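Local coordinates for putative ATP binding component of ABC-transporter (Escherichia coli, PDB 2R5O), which probably binds O-antigen polysaccharide through this C-terminal domain of Wzt, the ATP-binding component of an ABC transporter that exports the polysaccharide, at residues Y82-K94 / T104-V118. Residues are numbered along the deposited sequence; the frame is centred on the assembly and turned at random.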
ATOM      1  N   TYR A  82     -29.711 -21.493   1.424  1.00 16.98           N
ATOM      2  CA  TYR A  82     -29.442 -22.929   1.332  1.00 17.60           C
ATOM      3  C   TYR A  82     -28.326 -23.300   2.311  1.00 17.48           C
ATOM      4  O   TYR A  82     -27.590 -22.419   2.784  1.00 17.98           O
ATOM      5  CB  TYR A  82     -29.009 -23.285  -0.094  1.00 17.63           C
ATOM      6  CG  TYR A  82     -30.026 -22.928  -1.146  1.00 19.26           C
ATOM      7  CD1 TYR A  82     -31.089 -23.775  -1.405  1.00 20.83           C
ATOM      8  CD2 TYR A  82     -29.929 -21.758  -1.895  1.00 20.82           C
ATOM      9  CE1 TYR A  82     -32.037 -23.465  -2.355  1.00 20.65           C
ATOM     10  CE2 TYR A  82     -30.884 -21.443  -2.861  1.00 20.95           C
ATOM     11  CZ  TYR A  82     -31.925 -22.305  -3.087  1.00 21.15           C
ATOM     12  OH  TYR A  82     -32.877 -22.013  -4.033  1.00 21.54           O
ATOM     13  N   ASP A  83     -28.174 -24.590   2.587  1.00 17.45           N
ATOM     14  CA  ASP A  83     -26.960 -25.098   3.225  1.00 18.19           C
ATOM     15  C   ASP A  83     -25.787 -24.929   2.263  1.00 17.95           C
ATOM     16  O   ASP A  83     -25.940 -25.206   1.072  1.00 18.85           O
ATOM     17  CB  ASP A  83     -27.073 -26.601   3.518  1.00 18.08           C
ATOM     18  CG  ASP A  83     -28.153 -26.942   4.504  1.00 19.71           C
ATOM     19  OD1 ASP A  83     -28.738 -26.053   5.146  1.00 20.20           O
ATOM     20  OD2 ASP A  83     -28.423 -28.155   4.636  1.00 19.42           O
ATOM     21  N   PHE A  84     -24.618 -24.538   2.786  1.00 18.02           N
ATOM     22  CA  PHE A  84     -23.373 -24.531   2.035  1.00 18.41           C
ATOM     23  C   PHE A  84     -22.262 -25.057   2.944  1.00 18.35           C
ATOM     24  O   PHE A  84     -22.176 -24.666   4.113  1.00 19.20           O
ATOM     25  CB  PHE A  84     -22.999 -23.112   1.599  1.00 18.23           C
ATOM     26  CG  PHE A  84     -23.946 -22.481   0.605  1.00 18.10           C
ATOM     27  CD1 PHE A  84     -23.805 -22.714  -0.756  1.00 17.56           C
ATOM     28  CD2 PHE A  84     -24.935 -21.601   1.028  1.00 17.95           C
ATOM     29  CE1 PHE A  84     -24.648 -22.094  -1.682  1.00 18.74           C
ATOM     30  CE2 PHE A  84     -25.783 -20.998   0.117  1.00 17.03           C
ATOM     31  CZ  PHE A  84     -25.647 -21.246  -1.227  1.00 17.61           C
ATOM     32  N   ASP A  85     -21.376 -25.880   2.392  1.00 17.97           N
ATOM     33  CA  ASP A  85     -20.231 -26.408   3.153  1.00 18.35           C
ATOM     34  C   ASP A  85     -19.080 -25.415   3.360  1.00 17.73           C
ATOM     35  O   ASP A  85     -18.351 -25.509   4.351  1.00 17.13           O
ATOM     36  CB  ASP A  85     -19.677 -27.673   2.489  1.00 19.20           C
ATOM     37  CG  ASP A  85     -20.676 -28.815   2.469  1.00 22.28           C
ATOM     38  OD1 ASP A  85     -21.521 -28.913   3.390  1.00 24.59           O
ATOM     39  OD2 ASP A  85     -20.598 -29.635   1.526  1.00 27.00           O
ATOM     40  N   CYS A  86     -18.900 -24.476   2.424  1.00 16.94           N
ATOM     41  CA  CYS A  86     -17.751 -23.583   2.438  1.00 17.34           C
ATOM     42  C   CYS A  86     -18.080 -22.227   1.822  1.00 16.78           C
ATOM     43  O   CYS A  86     -18.056 -22.066   0.602  1.00 18.94           O
ATOM     44  CB  CYS A  86     -16.568 -24.224   1.707  1.00 16.63           C
ATOM     45  SG  CYS A  86     -15.032 -23.251   1.712  1.00 19.65           S
ATOM     46  N   VAL A  87     -18.425 -21.262   2.659  1.00 15.58           N
ATOM     47  CA  VAL A  87     -18.791 -19.929   2.175  1.00 14.89           C
ATOM     48  C   VAL A  87     -17.574 -19.024   2.356  1.00 14.37           C
ATOM     49  O   VAL A  87     -16.821 -19.154   3.330  1.00 14.82           O
ATOM     50  CB  VAL A  87     -20.056 -19.352   2.830  1.00 15.22           C
ATOM     51  CG1 VAL A  87     -21.215 -20.336   2.643  1.00 15.19           C
ATOM     52  CG2 VAL A  87     -19.875 -19.078   4.333  1.00 16.11           C
ATOM     53  N   VAL A  88     -17.409 -18.098   1.422  1.00 13.94           N
ATOM     54  CA  VAL A  88     -16.197 -17.325   1.307  1.00 13.99           C
ATOM     55  C   VAL A  88     -16.579 -15.873   1.043  1.00 13.51           C
ATOM     56  O   VAL A  88     -16.855 -15.472  -0.088  1.00 14.13           O
ATOM     57  CB  VAL A  88     -15.347 -17.856   0.148  1.00 14.23           C
ATOM     58  CG1 VAL A  88     -14.084 -17.039  -0.011  1.00 14.46           C
ATOM     59  CG2 VAL A  88     -14.979 -19.335   0.396  1.00 15.93           C
ATOM     60  N   PRO A  89     -16.643 -15.067   2.109  1.00 13.46           N
ATOM     61  CA  PRO A  89     -16.824 -13.631   1.954  1.00 13.76           C
ATOM     62  C   PRO A  89     -15.557 -12.980   1.442  1.00 13.26           C
ATOM     63  O   PRO A  89     -14.465 -13.479   1.700  1.00 13.48           O
ATOM     64  CB  PRO A  89     -17.137 -13.150   3.361  1.00 14.03           C
ATOM     65  CG  PRO A  89     -16.531 -14.172   4.234  1.00 16.25           C
ATOM     66  CD  PRO A  89     -16.608 -15.480   3.521  1.00 13.72           C
ATOM     67  N   GLY A  90     -15.680 -11.841   0.779  1.00 13.70           N
ATOM     68  CA  GLY A  90     -14.524 -11.135   0.285  1.00 13.77           C
ATOM     69  C   GLY A  90     -14.750  -9.656   0.150  1.00 13.21           C
ATOM     70  O   GLY A  90     -15.887  -9.178   0.153  1.00 13.83           O
ATOM     71  N   ILE A  91     -13.649  -8.951  -0.053  1.00 13.18           N
ATOM     72  CA  ILE A  91     -13.656  -7.514  -0.269  1.00 14.10           C
ATOM     73  C   ILE A  91     -12.722  -7.142  -1.429  1.00 14.10           C
ATOM     74  O   ILE A  91     -11.716  -7.835  -1.690  1.00 14.43           O
ATOM     75  CB  ILE A  91     -13.195  -6.758   0.987  1.00 14.87           C
ATOM     76  CG1 ILE A  91     -11.836  -7.246   1.509  1.00 14.96           C
ATOM     77  CG2 ILE A  91     -14.271  -6.796   2.050  1.00 16.80           C
ATOM     78  CD1 ILE A  91     -11.284  -6.278   2.554  1.00 16.92           C
ATOM     79  N   LEU A  92     -13.032  -6.013  -2.074  1.00 14.35           N
ATOM     80  CA  LEU A  92     -12.199  -5.374  -3.090  1.00 14.33           C
ATOM     81  C   LEU A  92     -12.165  -3.879  -2.769  1.00 13.72           C
ATOM     82  O   LEU A  92     -13.165  -3.315  -2.391  1.00 14.22           O
ATOM     83  CB  LEU A  92     -12.753  -5.556  -4.504  1.00 14.78           C
ATOM     84  CG  LEU A  92     -13.123  -6.966  -4.957  1.00 15.81           C
ATOM     85  CD1 LEU A  92     -13.897  -6.870  -6.296  1.00 17.08           C
ATOM     86  CD2 LEU A  92     -11.904  -7.836  -5.124  1.00 16.48           C
ATOM     87  N   ILE A  93     -10.999  -3.255  -2.971  1.00 13.95           N
ATOM     88  CA  ILE A  93     -10.818  -1.821  -2.823  1.00 14.44           C
ATOM     89  C   ILE A  93     -10.128  -1.326  -4.088  1.00 14.21           C
ATOM     90  O   ILE A  93      -9.088  -1.860  -4.485  1.00 14.60           O
ATOM     91  CB  ILE A  93     -10.006  -1.468  -1.567  1.00 15.14           C
ATOM     92  CG1 ILE A  93     -10.680  -2.025  -0.296  1.00 16.17           C
ATOM     93  CG2 ILE A  93      -9.814   0.043  -1.471  1.00 15.55           C
ATOM     94  CD1 ILE A  93      -9.864  -1.834   0.975  1.00 16.98           C
ATOM     95  N   LYS A  94     -10.699  -0.279  -4.674  1.00 14.67           N
ATOM     96  CA  LYS A  94     -10.231   0.266  -5.943  1.00 15.45           C
ATOM     97  C   LYS A  94     -10.217   1.786  -5.866  1.00 15.77           C
ATOM     98  O   LYS A  94     -10.914   2.394  -5.052  1.00 15.68           O
ATOM     99  CB  LYS A  94     -11.135  -0.193  -7.096  1.00 16.13           C
ATOM    100  CG  LYS A  94     -11.270  -1.715  -7.183  1.00 17.44           C
ATOM    101  CD  LYS A  94     -12.146  -2.248  -8.339  1.00 20.23           C
ATOM    102  CE  LYS A  94     -11.451  -2.149  -9.664  1.00 21.25           C
ATOM    103  NZ  LYS A  94     -12.255  -2.880 -10.690  1.00 20.00           N
ATOM    104  N   THR A 104      -9.165  -9.471  -1.165  1.00 14.29           N
ATOM    105  CA  THR A 104      -8.944 -10.701  -0.422  1.00 14.18           C
ATOM    106  C   THR A 104     -10.273 -11.358  -0.145  1.00 13.90           C
ATOM    107  O   THR A 104     -11.335 -10.845  -0.481  1.00 13.78           O
ATOM    108  CB  THR A 104      -8.137 -10.433   0.880  1.00 15.21           C
ATOM    109  OG1 THR A 104      -7.710 -11.694   1.434  1.00 14.72           O
ATOM    110  CG2 THR A 104      -8.939  -9.647   1.907  1.00 15.86           C
ATOM    111  N   ASN A 105     -10.201 -12.514   0.486  1.00 13.34           N
ATOM    112  CA  ASN A 105     -11.387 -13.199   0.944  1.00 13.35           C
ATOM    113  C   ASN A 105     -11.030 -13.958   2.210  1.00 13.59           C
ATOM    114  O   ASN A 105      -9.895 -13.919   2.661  1.00 14.15           O
ATOM    115  CB  ASN A 105     -11.992 -14.056  -0.173  1.00 14.26           C
ATOM    116  CG  ASN A 105     -11.116 -15.195  -0.600  1.00 13.98           C
ATOM    117  OD1 ASN A 105     -10.411 -15.799   0.187  1.00 14.46           O
ATOM    118  ND2 ASN A 105     -11.227 -15.551  -1.887  1.00 16.75           N
ATOM    119  N   SER A 106     -11.990 -14.633   2.826  1.00 13.96           N
ATOM    120  CA  SER A 106     -11.746 -15.293   4.088  1.00 14.25           C
ATOM    121  C   SER A 106     -10.615 -16.297   4.007  1.00 14.42           C
ATOM    122  O   SER A 106      -9.859 -16.467   4.972  1.00 15.46           O
ATOM    123  CB  SER A 106     -13.006 -15.964   4.610  1.00 14.10           C
ATOM    124  OG  SER A 106     -13.559 -16.841   3.649  1.00 13.58           O
ATOM    125  N   PHE A 107     -10.562 -17.030   2.900  1.00 14.67           N
ATOM    126  CA  PHE A 107      -9.560 -18.058   2.694  1.00 15.16           C
ATOM    127  C   PHE A 107      -8.153 -17.463   2.555  1.00 14.40           C
ATOM    128  O   PHE A 107      -7.212 -17.878   3.237  1.00 15.95           O
ATOM    129  CB  PHE A 107      -9.949 -18.877   1.469  1.00 16.10           C
ATOM    130  CG  PHE A 107      -9.002 -20.013   1.194  1.00 18.16           C
ATOM    131  CD1 PHE A 107      -8.985 -21.140   2.012  1.00 19.06           C
ATOM    132  CD2 PHE A 107      -8.087 -19.918   0.171  1.00 21.43           C
ATOM    133  CE1 PHE A 107      -8.102 -22.197   1.767  1.00 20.87           C
ATOM    134  CE2 PHE A 107      -7.179 -20.983  -0.072  1.00 21.24           C
ATOM    135  CZ  PHE A 107      -7.195 -22.090   0.751  1.00 22.06           C
ATOM    136  N   LEU A 108      -8.009 -16.481   1.676  1.00 14.53           N
ATOM    137  CA  LEU A 108      -6.705 -15.837   1.487  1.00 14.85           C
ATOM    138  C   LEU A 108      -6.264 -15.070   2.732  1.00 14.74           C
ATOM    139  O   LEU A 108      -5.116 -15.175   3.174  1.00 14.98           O
ATOM    140  CB  LEU A 108      -6.710 -14.919   0.265  1.00 15.20           C
ATOM    141  CG  LEU A 108      -7.026 -15.600  -1.053  1.00 16.40           C
ATOM    142  CD1 LEU A 108      -6.993 -14.553  -2.176  1.00 19.66           C
ATOM    143  CD2 LEU A 108      -6.049 -16.748  -1.331  1.00 17.98           C
ATOM    144  N   ALA A 109      -7.146 -14.270   3.304  1.00 15.40           N
ATOM    145  CA  ALA A 109      -6.752 -13.392   4.411  1.00 15.41           C
ATOM    146  C   ALA A 109      -6.289 -14.182   5.609  1.00 16.07           C
ATOM    147  O   ALA A 109      -5.356 -13.759   6.308  1.00 17.15           O
ATOM    148  CB  ALA A 109      -7.862 -12.472   4.808  1.00 15.68           C
ATOM    149  N   SER A 110      -6.895 -15.341   5.826  1.00 15.83           N
ATOM    150  CA  SER A 110      -6.579 -16.212   6.946  1.00 15.98           C
ATOM    151  C   SER A 110      -5.575 -17.291   6.593  1.00 16.29           C
ATOM    152  O   SER A 110      -5.313 -18.180   7.400  1.00 15.70           O
ATOM    153  CB  SER A 110      -7.846 -16.865   7.479  1.00 16.32           C
ATOM    154  OG  SER A 110      -8.300 -17.916   6.638  1.00 16.12           O
ATOM    155  N   GLU A 111      -4.989 -17.216   5.403  1.00 16.59           N
ATOM    156  CA  GLU A 111      -3.947 -18.171   4.979  1.00 18.01           C
ATOM    157  C   GLU A 111      -4.429 -19.604   5.057  1.00 16.89           C
ATOM    158  O   GLU A 111      -3.644 -20.532   5.337  1.00 17.41           O
ATOM    159  CB  GLU A 111      -2.643 -17.983   5.769  1.00 19.01           C
ATOM    160  CG  GLU A 111      -2.009 -16.635   5.639  1.00 20.75           C
ATOM    161  CD  GLU A 111      -0.817 -16.501   6.551  1.00 23.10           C
ATOM    162  OE1 GLU A 111       0.224 -17.133   6.281  1.00 25.69           O
ATOM    163  OE2 GLU A 111      -0.927 -15.776   7.542  1.00 23.53           O
ATOM    164  N   GLY A 112      -5.714 -19.794   4.779  1.00 17.25           N
ATOM    165  CA  GLY A 112      -6.326 -21.120   4.780  1.00 18.09           C
ATOM    166  C   GLY A 112      -6.897 -21.583   6.104  1.00 17.26           C
ATOM    167  O   GLY A 112      -7.409 -22.693   6.185  1.00 18.09           O
ATOM    168  N   ARG A 113      -6.837 -20.757   7.144  1.00 16.82           N
ATOM    169  CA  ARG A 113      -7.346 -21.150   8.467  1.00 17.50           C
ATOM    170  C   ARG A 113      -8.860 -21.353   8.457  1.00 17.79           C
ATOM    171  O   ARG A 113      -9.375 -22.313   9.038  1.00 18.75           O
ATOM    172  CB  ARG A 113      -7.004 -20.054   9.486  1.00 16.99           C
ATOM    173  CG  ARG A 113      -7.358 -20.403  10.926  1.00 17.35           C
ATOM    174  CD  ARG A 113      -7.163 -19.216  11.887  1.00 17.35           C
ATOM    175  NE  ARG A 113      -8.176 -18.176  11.664  1.00 16.94           N
ATOM    176  CZ  ARG A 113      -7.916 -16.943  11.241  1.00 16.01           C
ATOM    177  NH1 ARG A 113      -6.688 -16.543  10.988  1.00 15.28           N
ATOM    178  NH2 ARG A 113      -8.920 -16.094  11.039  1.00 17.83           N
ATOM    179  N   GLU A 114      -9.566 -20.389   7.877  1.00 18.48           N
ATOM    180  CA  GLU A 114     -11.019 -20.330   7.962  1.00 18.88           C
ATOM    181  C   GLU A 114     -11.699 -21.253   6.978  1.00 19.32           C
ATOM    182  O   GLU A 114     -11.402 -21.205   5.773  1.00 19.93           O
ATOM    183  CB  GLU A 114     -11.486 -18.899   7.646  1.00 20.42           C
ATOM    184  CG  GLU A 114     -11.073 -17.890   8.700  1.00 21.46           C
ATOM    185  CD  GLU A 114     -11.973 -17.837   9.917  1.00 22.56           C
ATOM    186  OE1 GLU A 114     -13.132 -18.304   9.846  1.00 24.45           O
ATOM    187  OE2 GLU A 114     -11.523 -17.285  10.934  1.00 22.58           O
ATOM    188  N   ASN A 115     -12.617 -22.060   7.496  1.00 19.36           N
ATOM    189  CA  ASN A 115     -13.602 -22.769   6.679  1.00 19.99           C
ATOM    190  C   ASN A 115     -14.951 -22.613   7.343  1.00 19.56           C
ATOM    191  O   ASN A 115     -15.136 -23.049   8.469  1.00 21.33           O
ATOM    192  CB  ASN A 115     -13.288 -24.255   6.499  1.00 21.14           C
ATOM    193  CG  ASN A 115     -14.216 -24.915   5.488  1.00 23.57           C
ATOM    194  OD1 ASN A 115     -13.931 -24.919   4.294  1.00 25.63           O
ATOM    195  ND2 ASN A 115     -15.362 -25.422   5.954  1.00 26.25           N
ATOM    196  N   ILE A 116     -15.888 -22.016   6.617  1.00 18.78           N
ATOM    197  CA  ILE A 116     -17.169 -21.587   7.155  1.00 18.50           C
ATOM    198  C   ILE A 116     -18.317 -22.343   6.493  1.00 17.94           C
ATOM    199  O   ILE A 116     -18.536 -22.222   5.297  1.00 17.24           O
ATOM    200  CB  ILE A 116     -17.365 -20.071   6.939  1.00 17.68           C
ATOM    201  CG1 ILE A 116     -16.113 -19.283   7.401  1.00 19.04           C
ATOM    202  CG2 ILE A 116     -18.592 -19.599   7.687  1.00 19.06           C
ATOM    203  CD1 ILE A 116     -16.018 -17.889   6.842  1.00 20.63           C
ATOM    204  N   SER A 117     -19.052 -23.114   7.283  1.00 18.64           N
ATOM    205  CA  SER A 117     -20.252 -23.804   6.803  1.00 18.35           C
ATOM    206  C   SER A 117     -21.478 -23.123   7.390  1.00 18.28           C
ATOM    207  O   SER A 117     -21.436 -22.596   8.494  1.00 19.48           O
ATOM    208  CB  SER A 117     -20.225 -25.281   7.173  0.65 18.90           C
ATOM    209  OG  SER A 117     -20.126 -25.414   8.571  0.65 19.99           O
ATOM    210  N   VAL A 118     -22.560 -23.152   6.634  1.00 17.58           N
ATOM    211  CA  VAL A 118     -23.816 -22.528   7.032  1.00 18.13           C
ATOM    212  C   VAL A 118     -24.982 -23.443   6.701  1.00 17.66           C
ATOM    213  O   VAL A 118     -24.869 -24.332   5.852  1.00 17.65           O
ATOM    214  CB  VAL A 118     -24.052 -21.174   6.337  1.00 17.81           C
ATOM    215  CG1 VAL A 118     -22.891 -20.225   6.639  1.00 19.04           C
ATOM    216  CG2 VAL A 118     -24.262 -21.353   4.852  1.00 18.49           C
TER
HETATM  217  O   HOH W   1     -15.086 -21.032   4.084  1.00 15.46           O
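I91 and T104 pair antiparallel with two backbone bonds, I91 N to T104 O at 3.0 Å and T104 N to I91 O. One residue on, the chains close to 3.8 Å between G90 CA and N105 CA. S106 N then donates to P89 O as the short helix 106-109 begins. Beyond the loop the chain returns at 116-118, where F84 and V118 exchange two bonds and V87 N reaches I116 O at 2.8 Å. A water links V87 O to I116 N.

V118 CG2 meets the F84 ring at its edge, 3.9 Å from CD2. V87 and I116 cross at about a right angle, their CG2 methyls 3.6 Å apart. V88 chi1 of 179° sets CG1 opposite the backbone N, and from there the methyl packs on the N105 side chain, with V88 CG1 3.5 Å from N105 CG. N105 OD1 is the N-cap acceptor for L108 N. A Schellman motif with E111 as its C-prime residue ends the helix, and a turn and loop lead on to strand 116-118. P89 CD rests on S106 OG, and P89 also packs on F184 of the second subunit.

The 84-95/100-105 hairpin and the returning strand 116-118 belong to one sheet of the immunoglobulin-fold carbohydrate-binding domain.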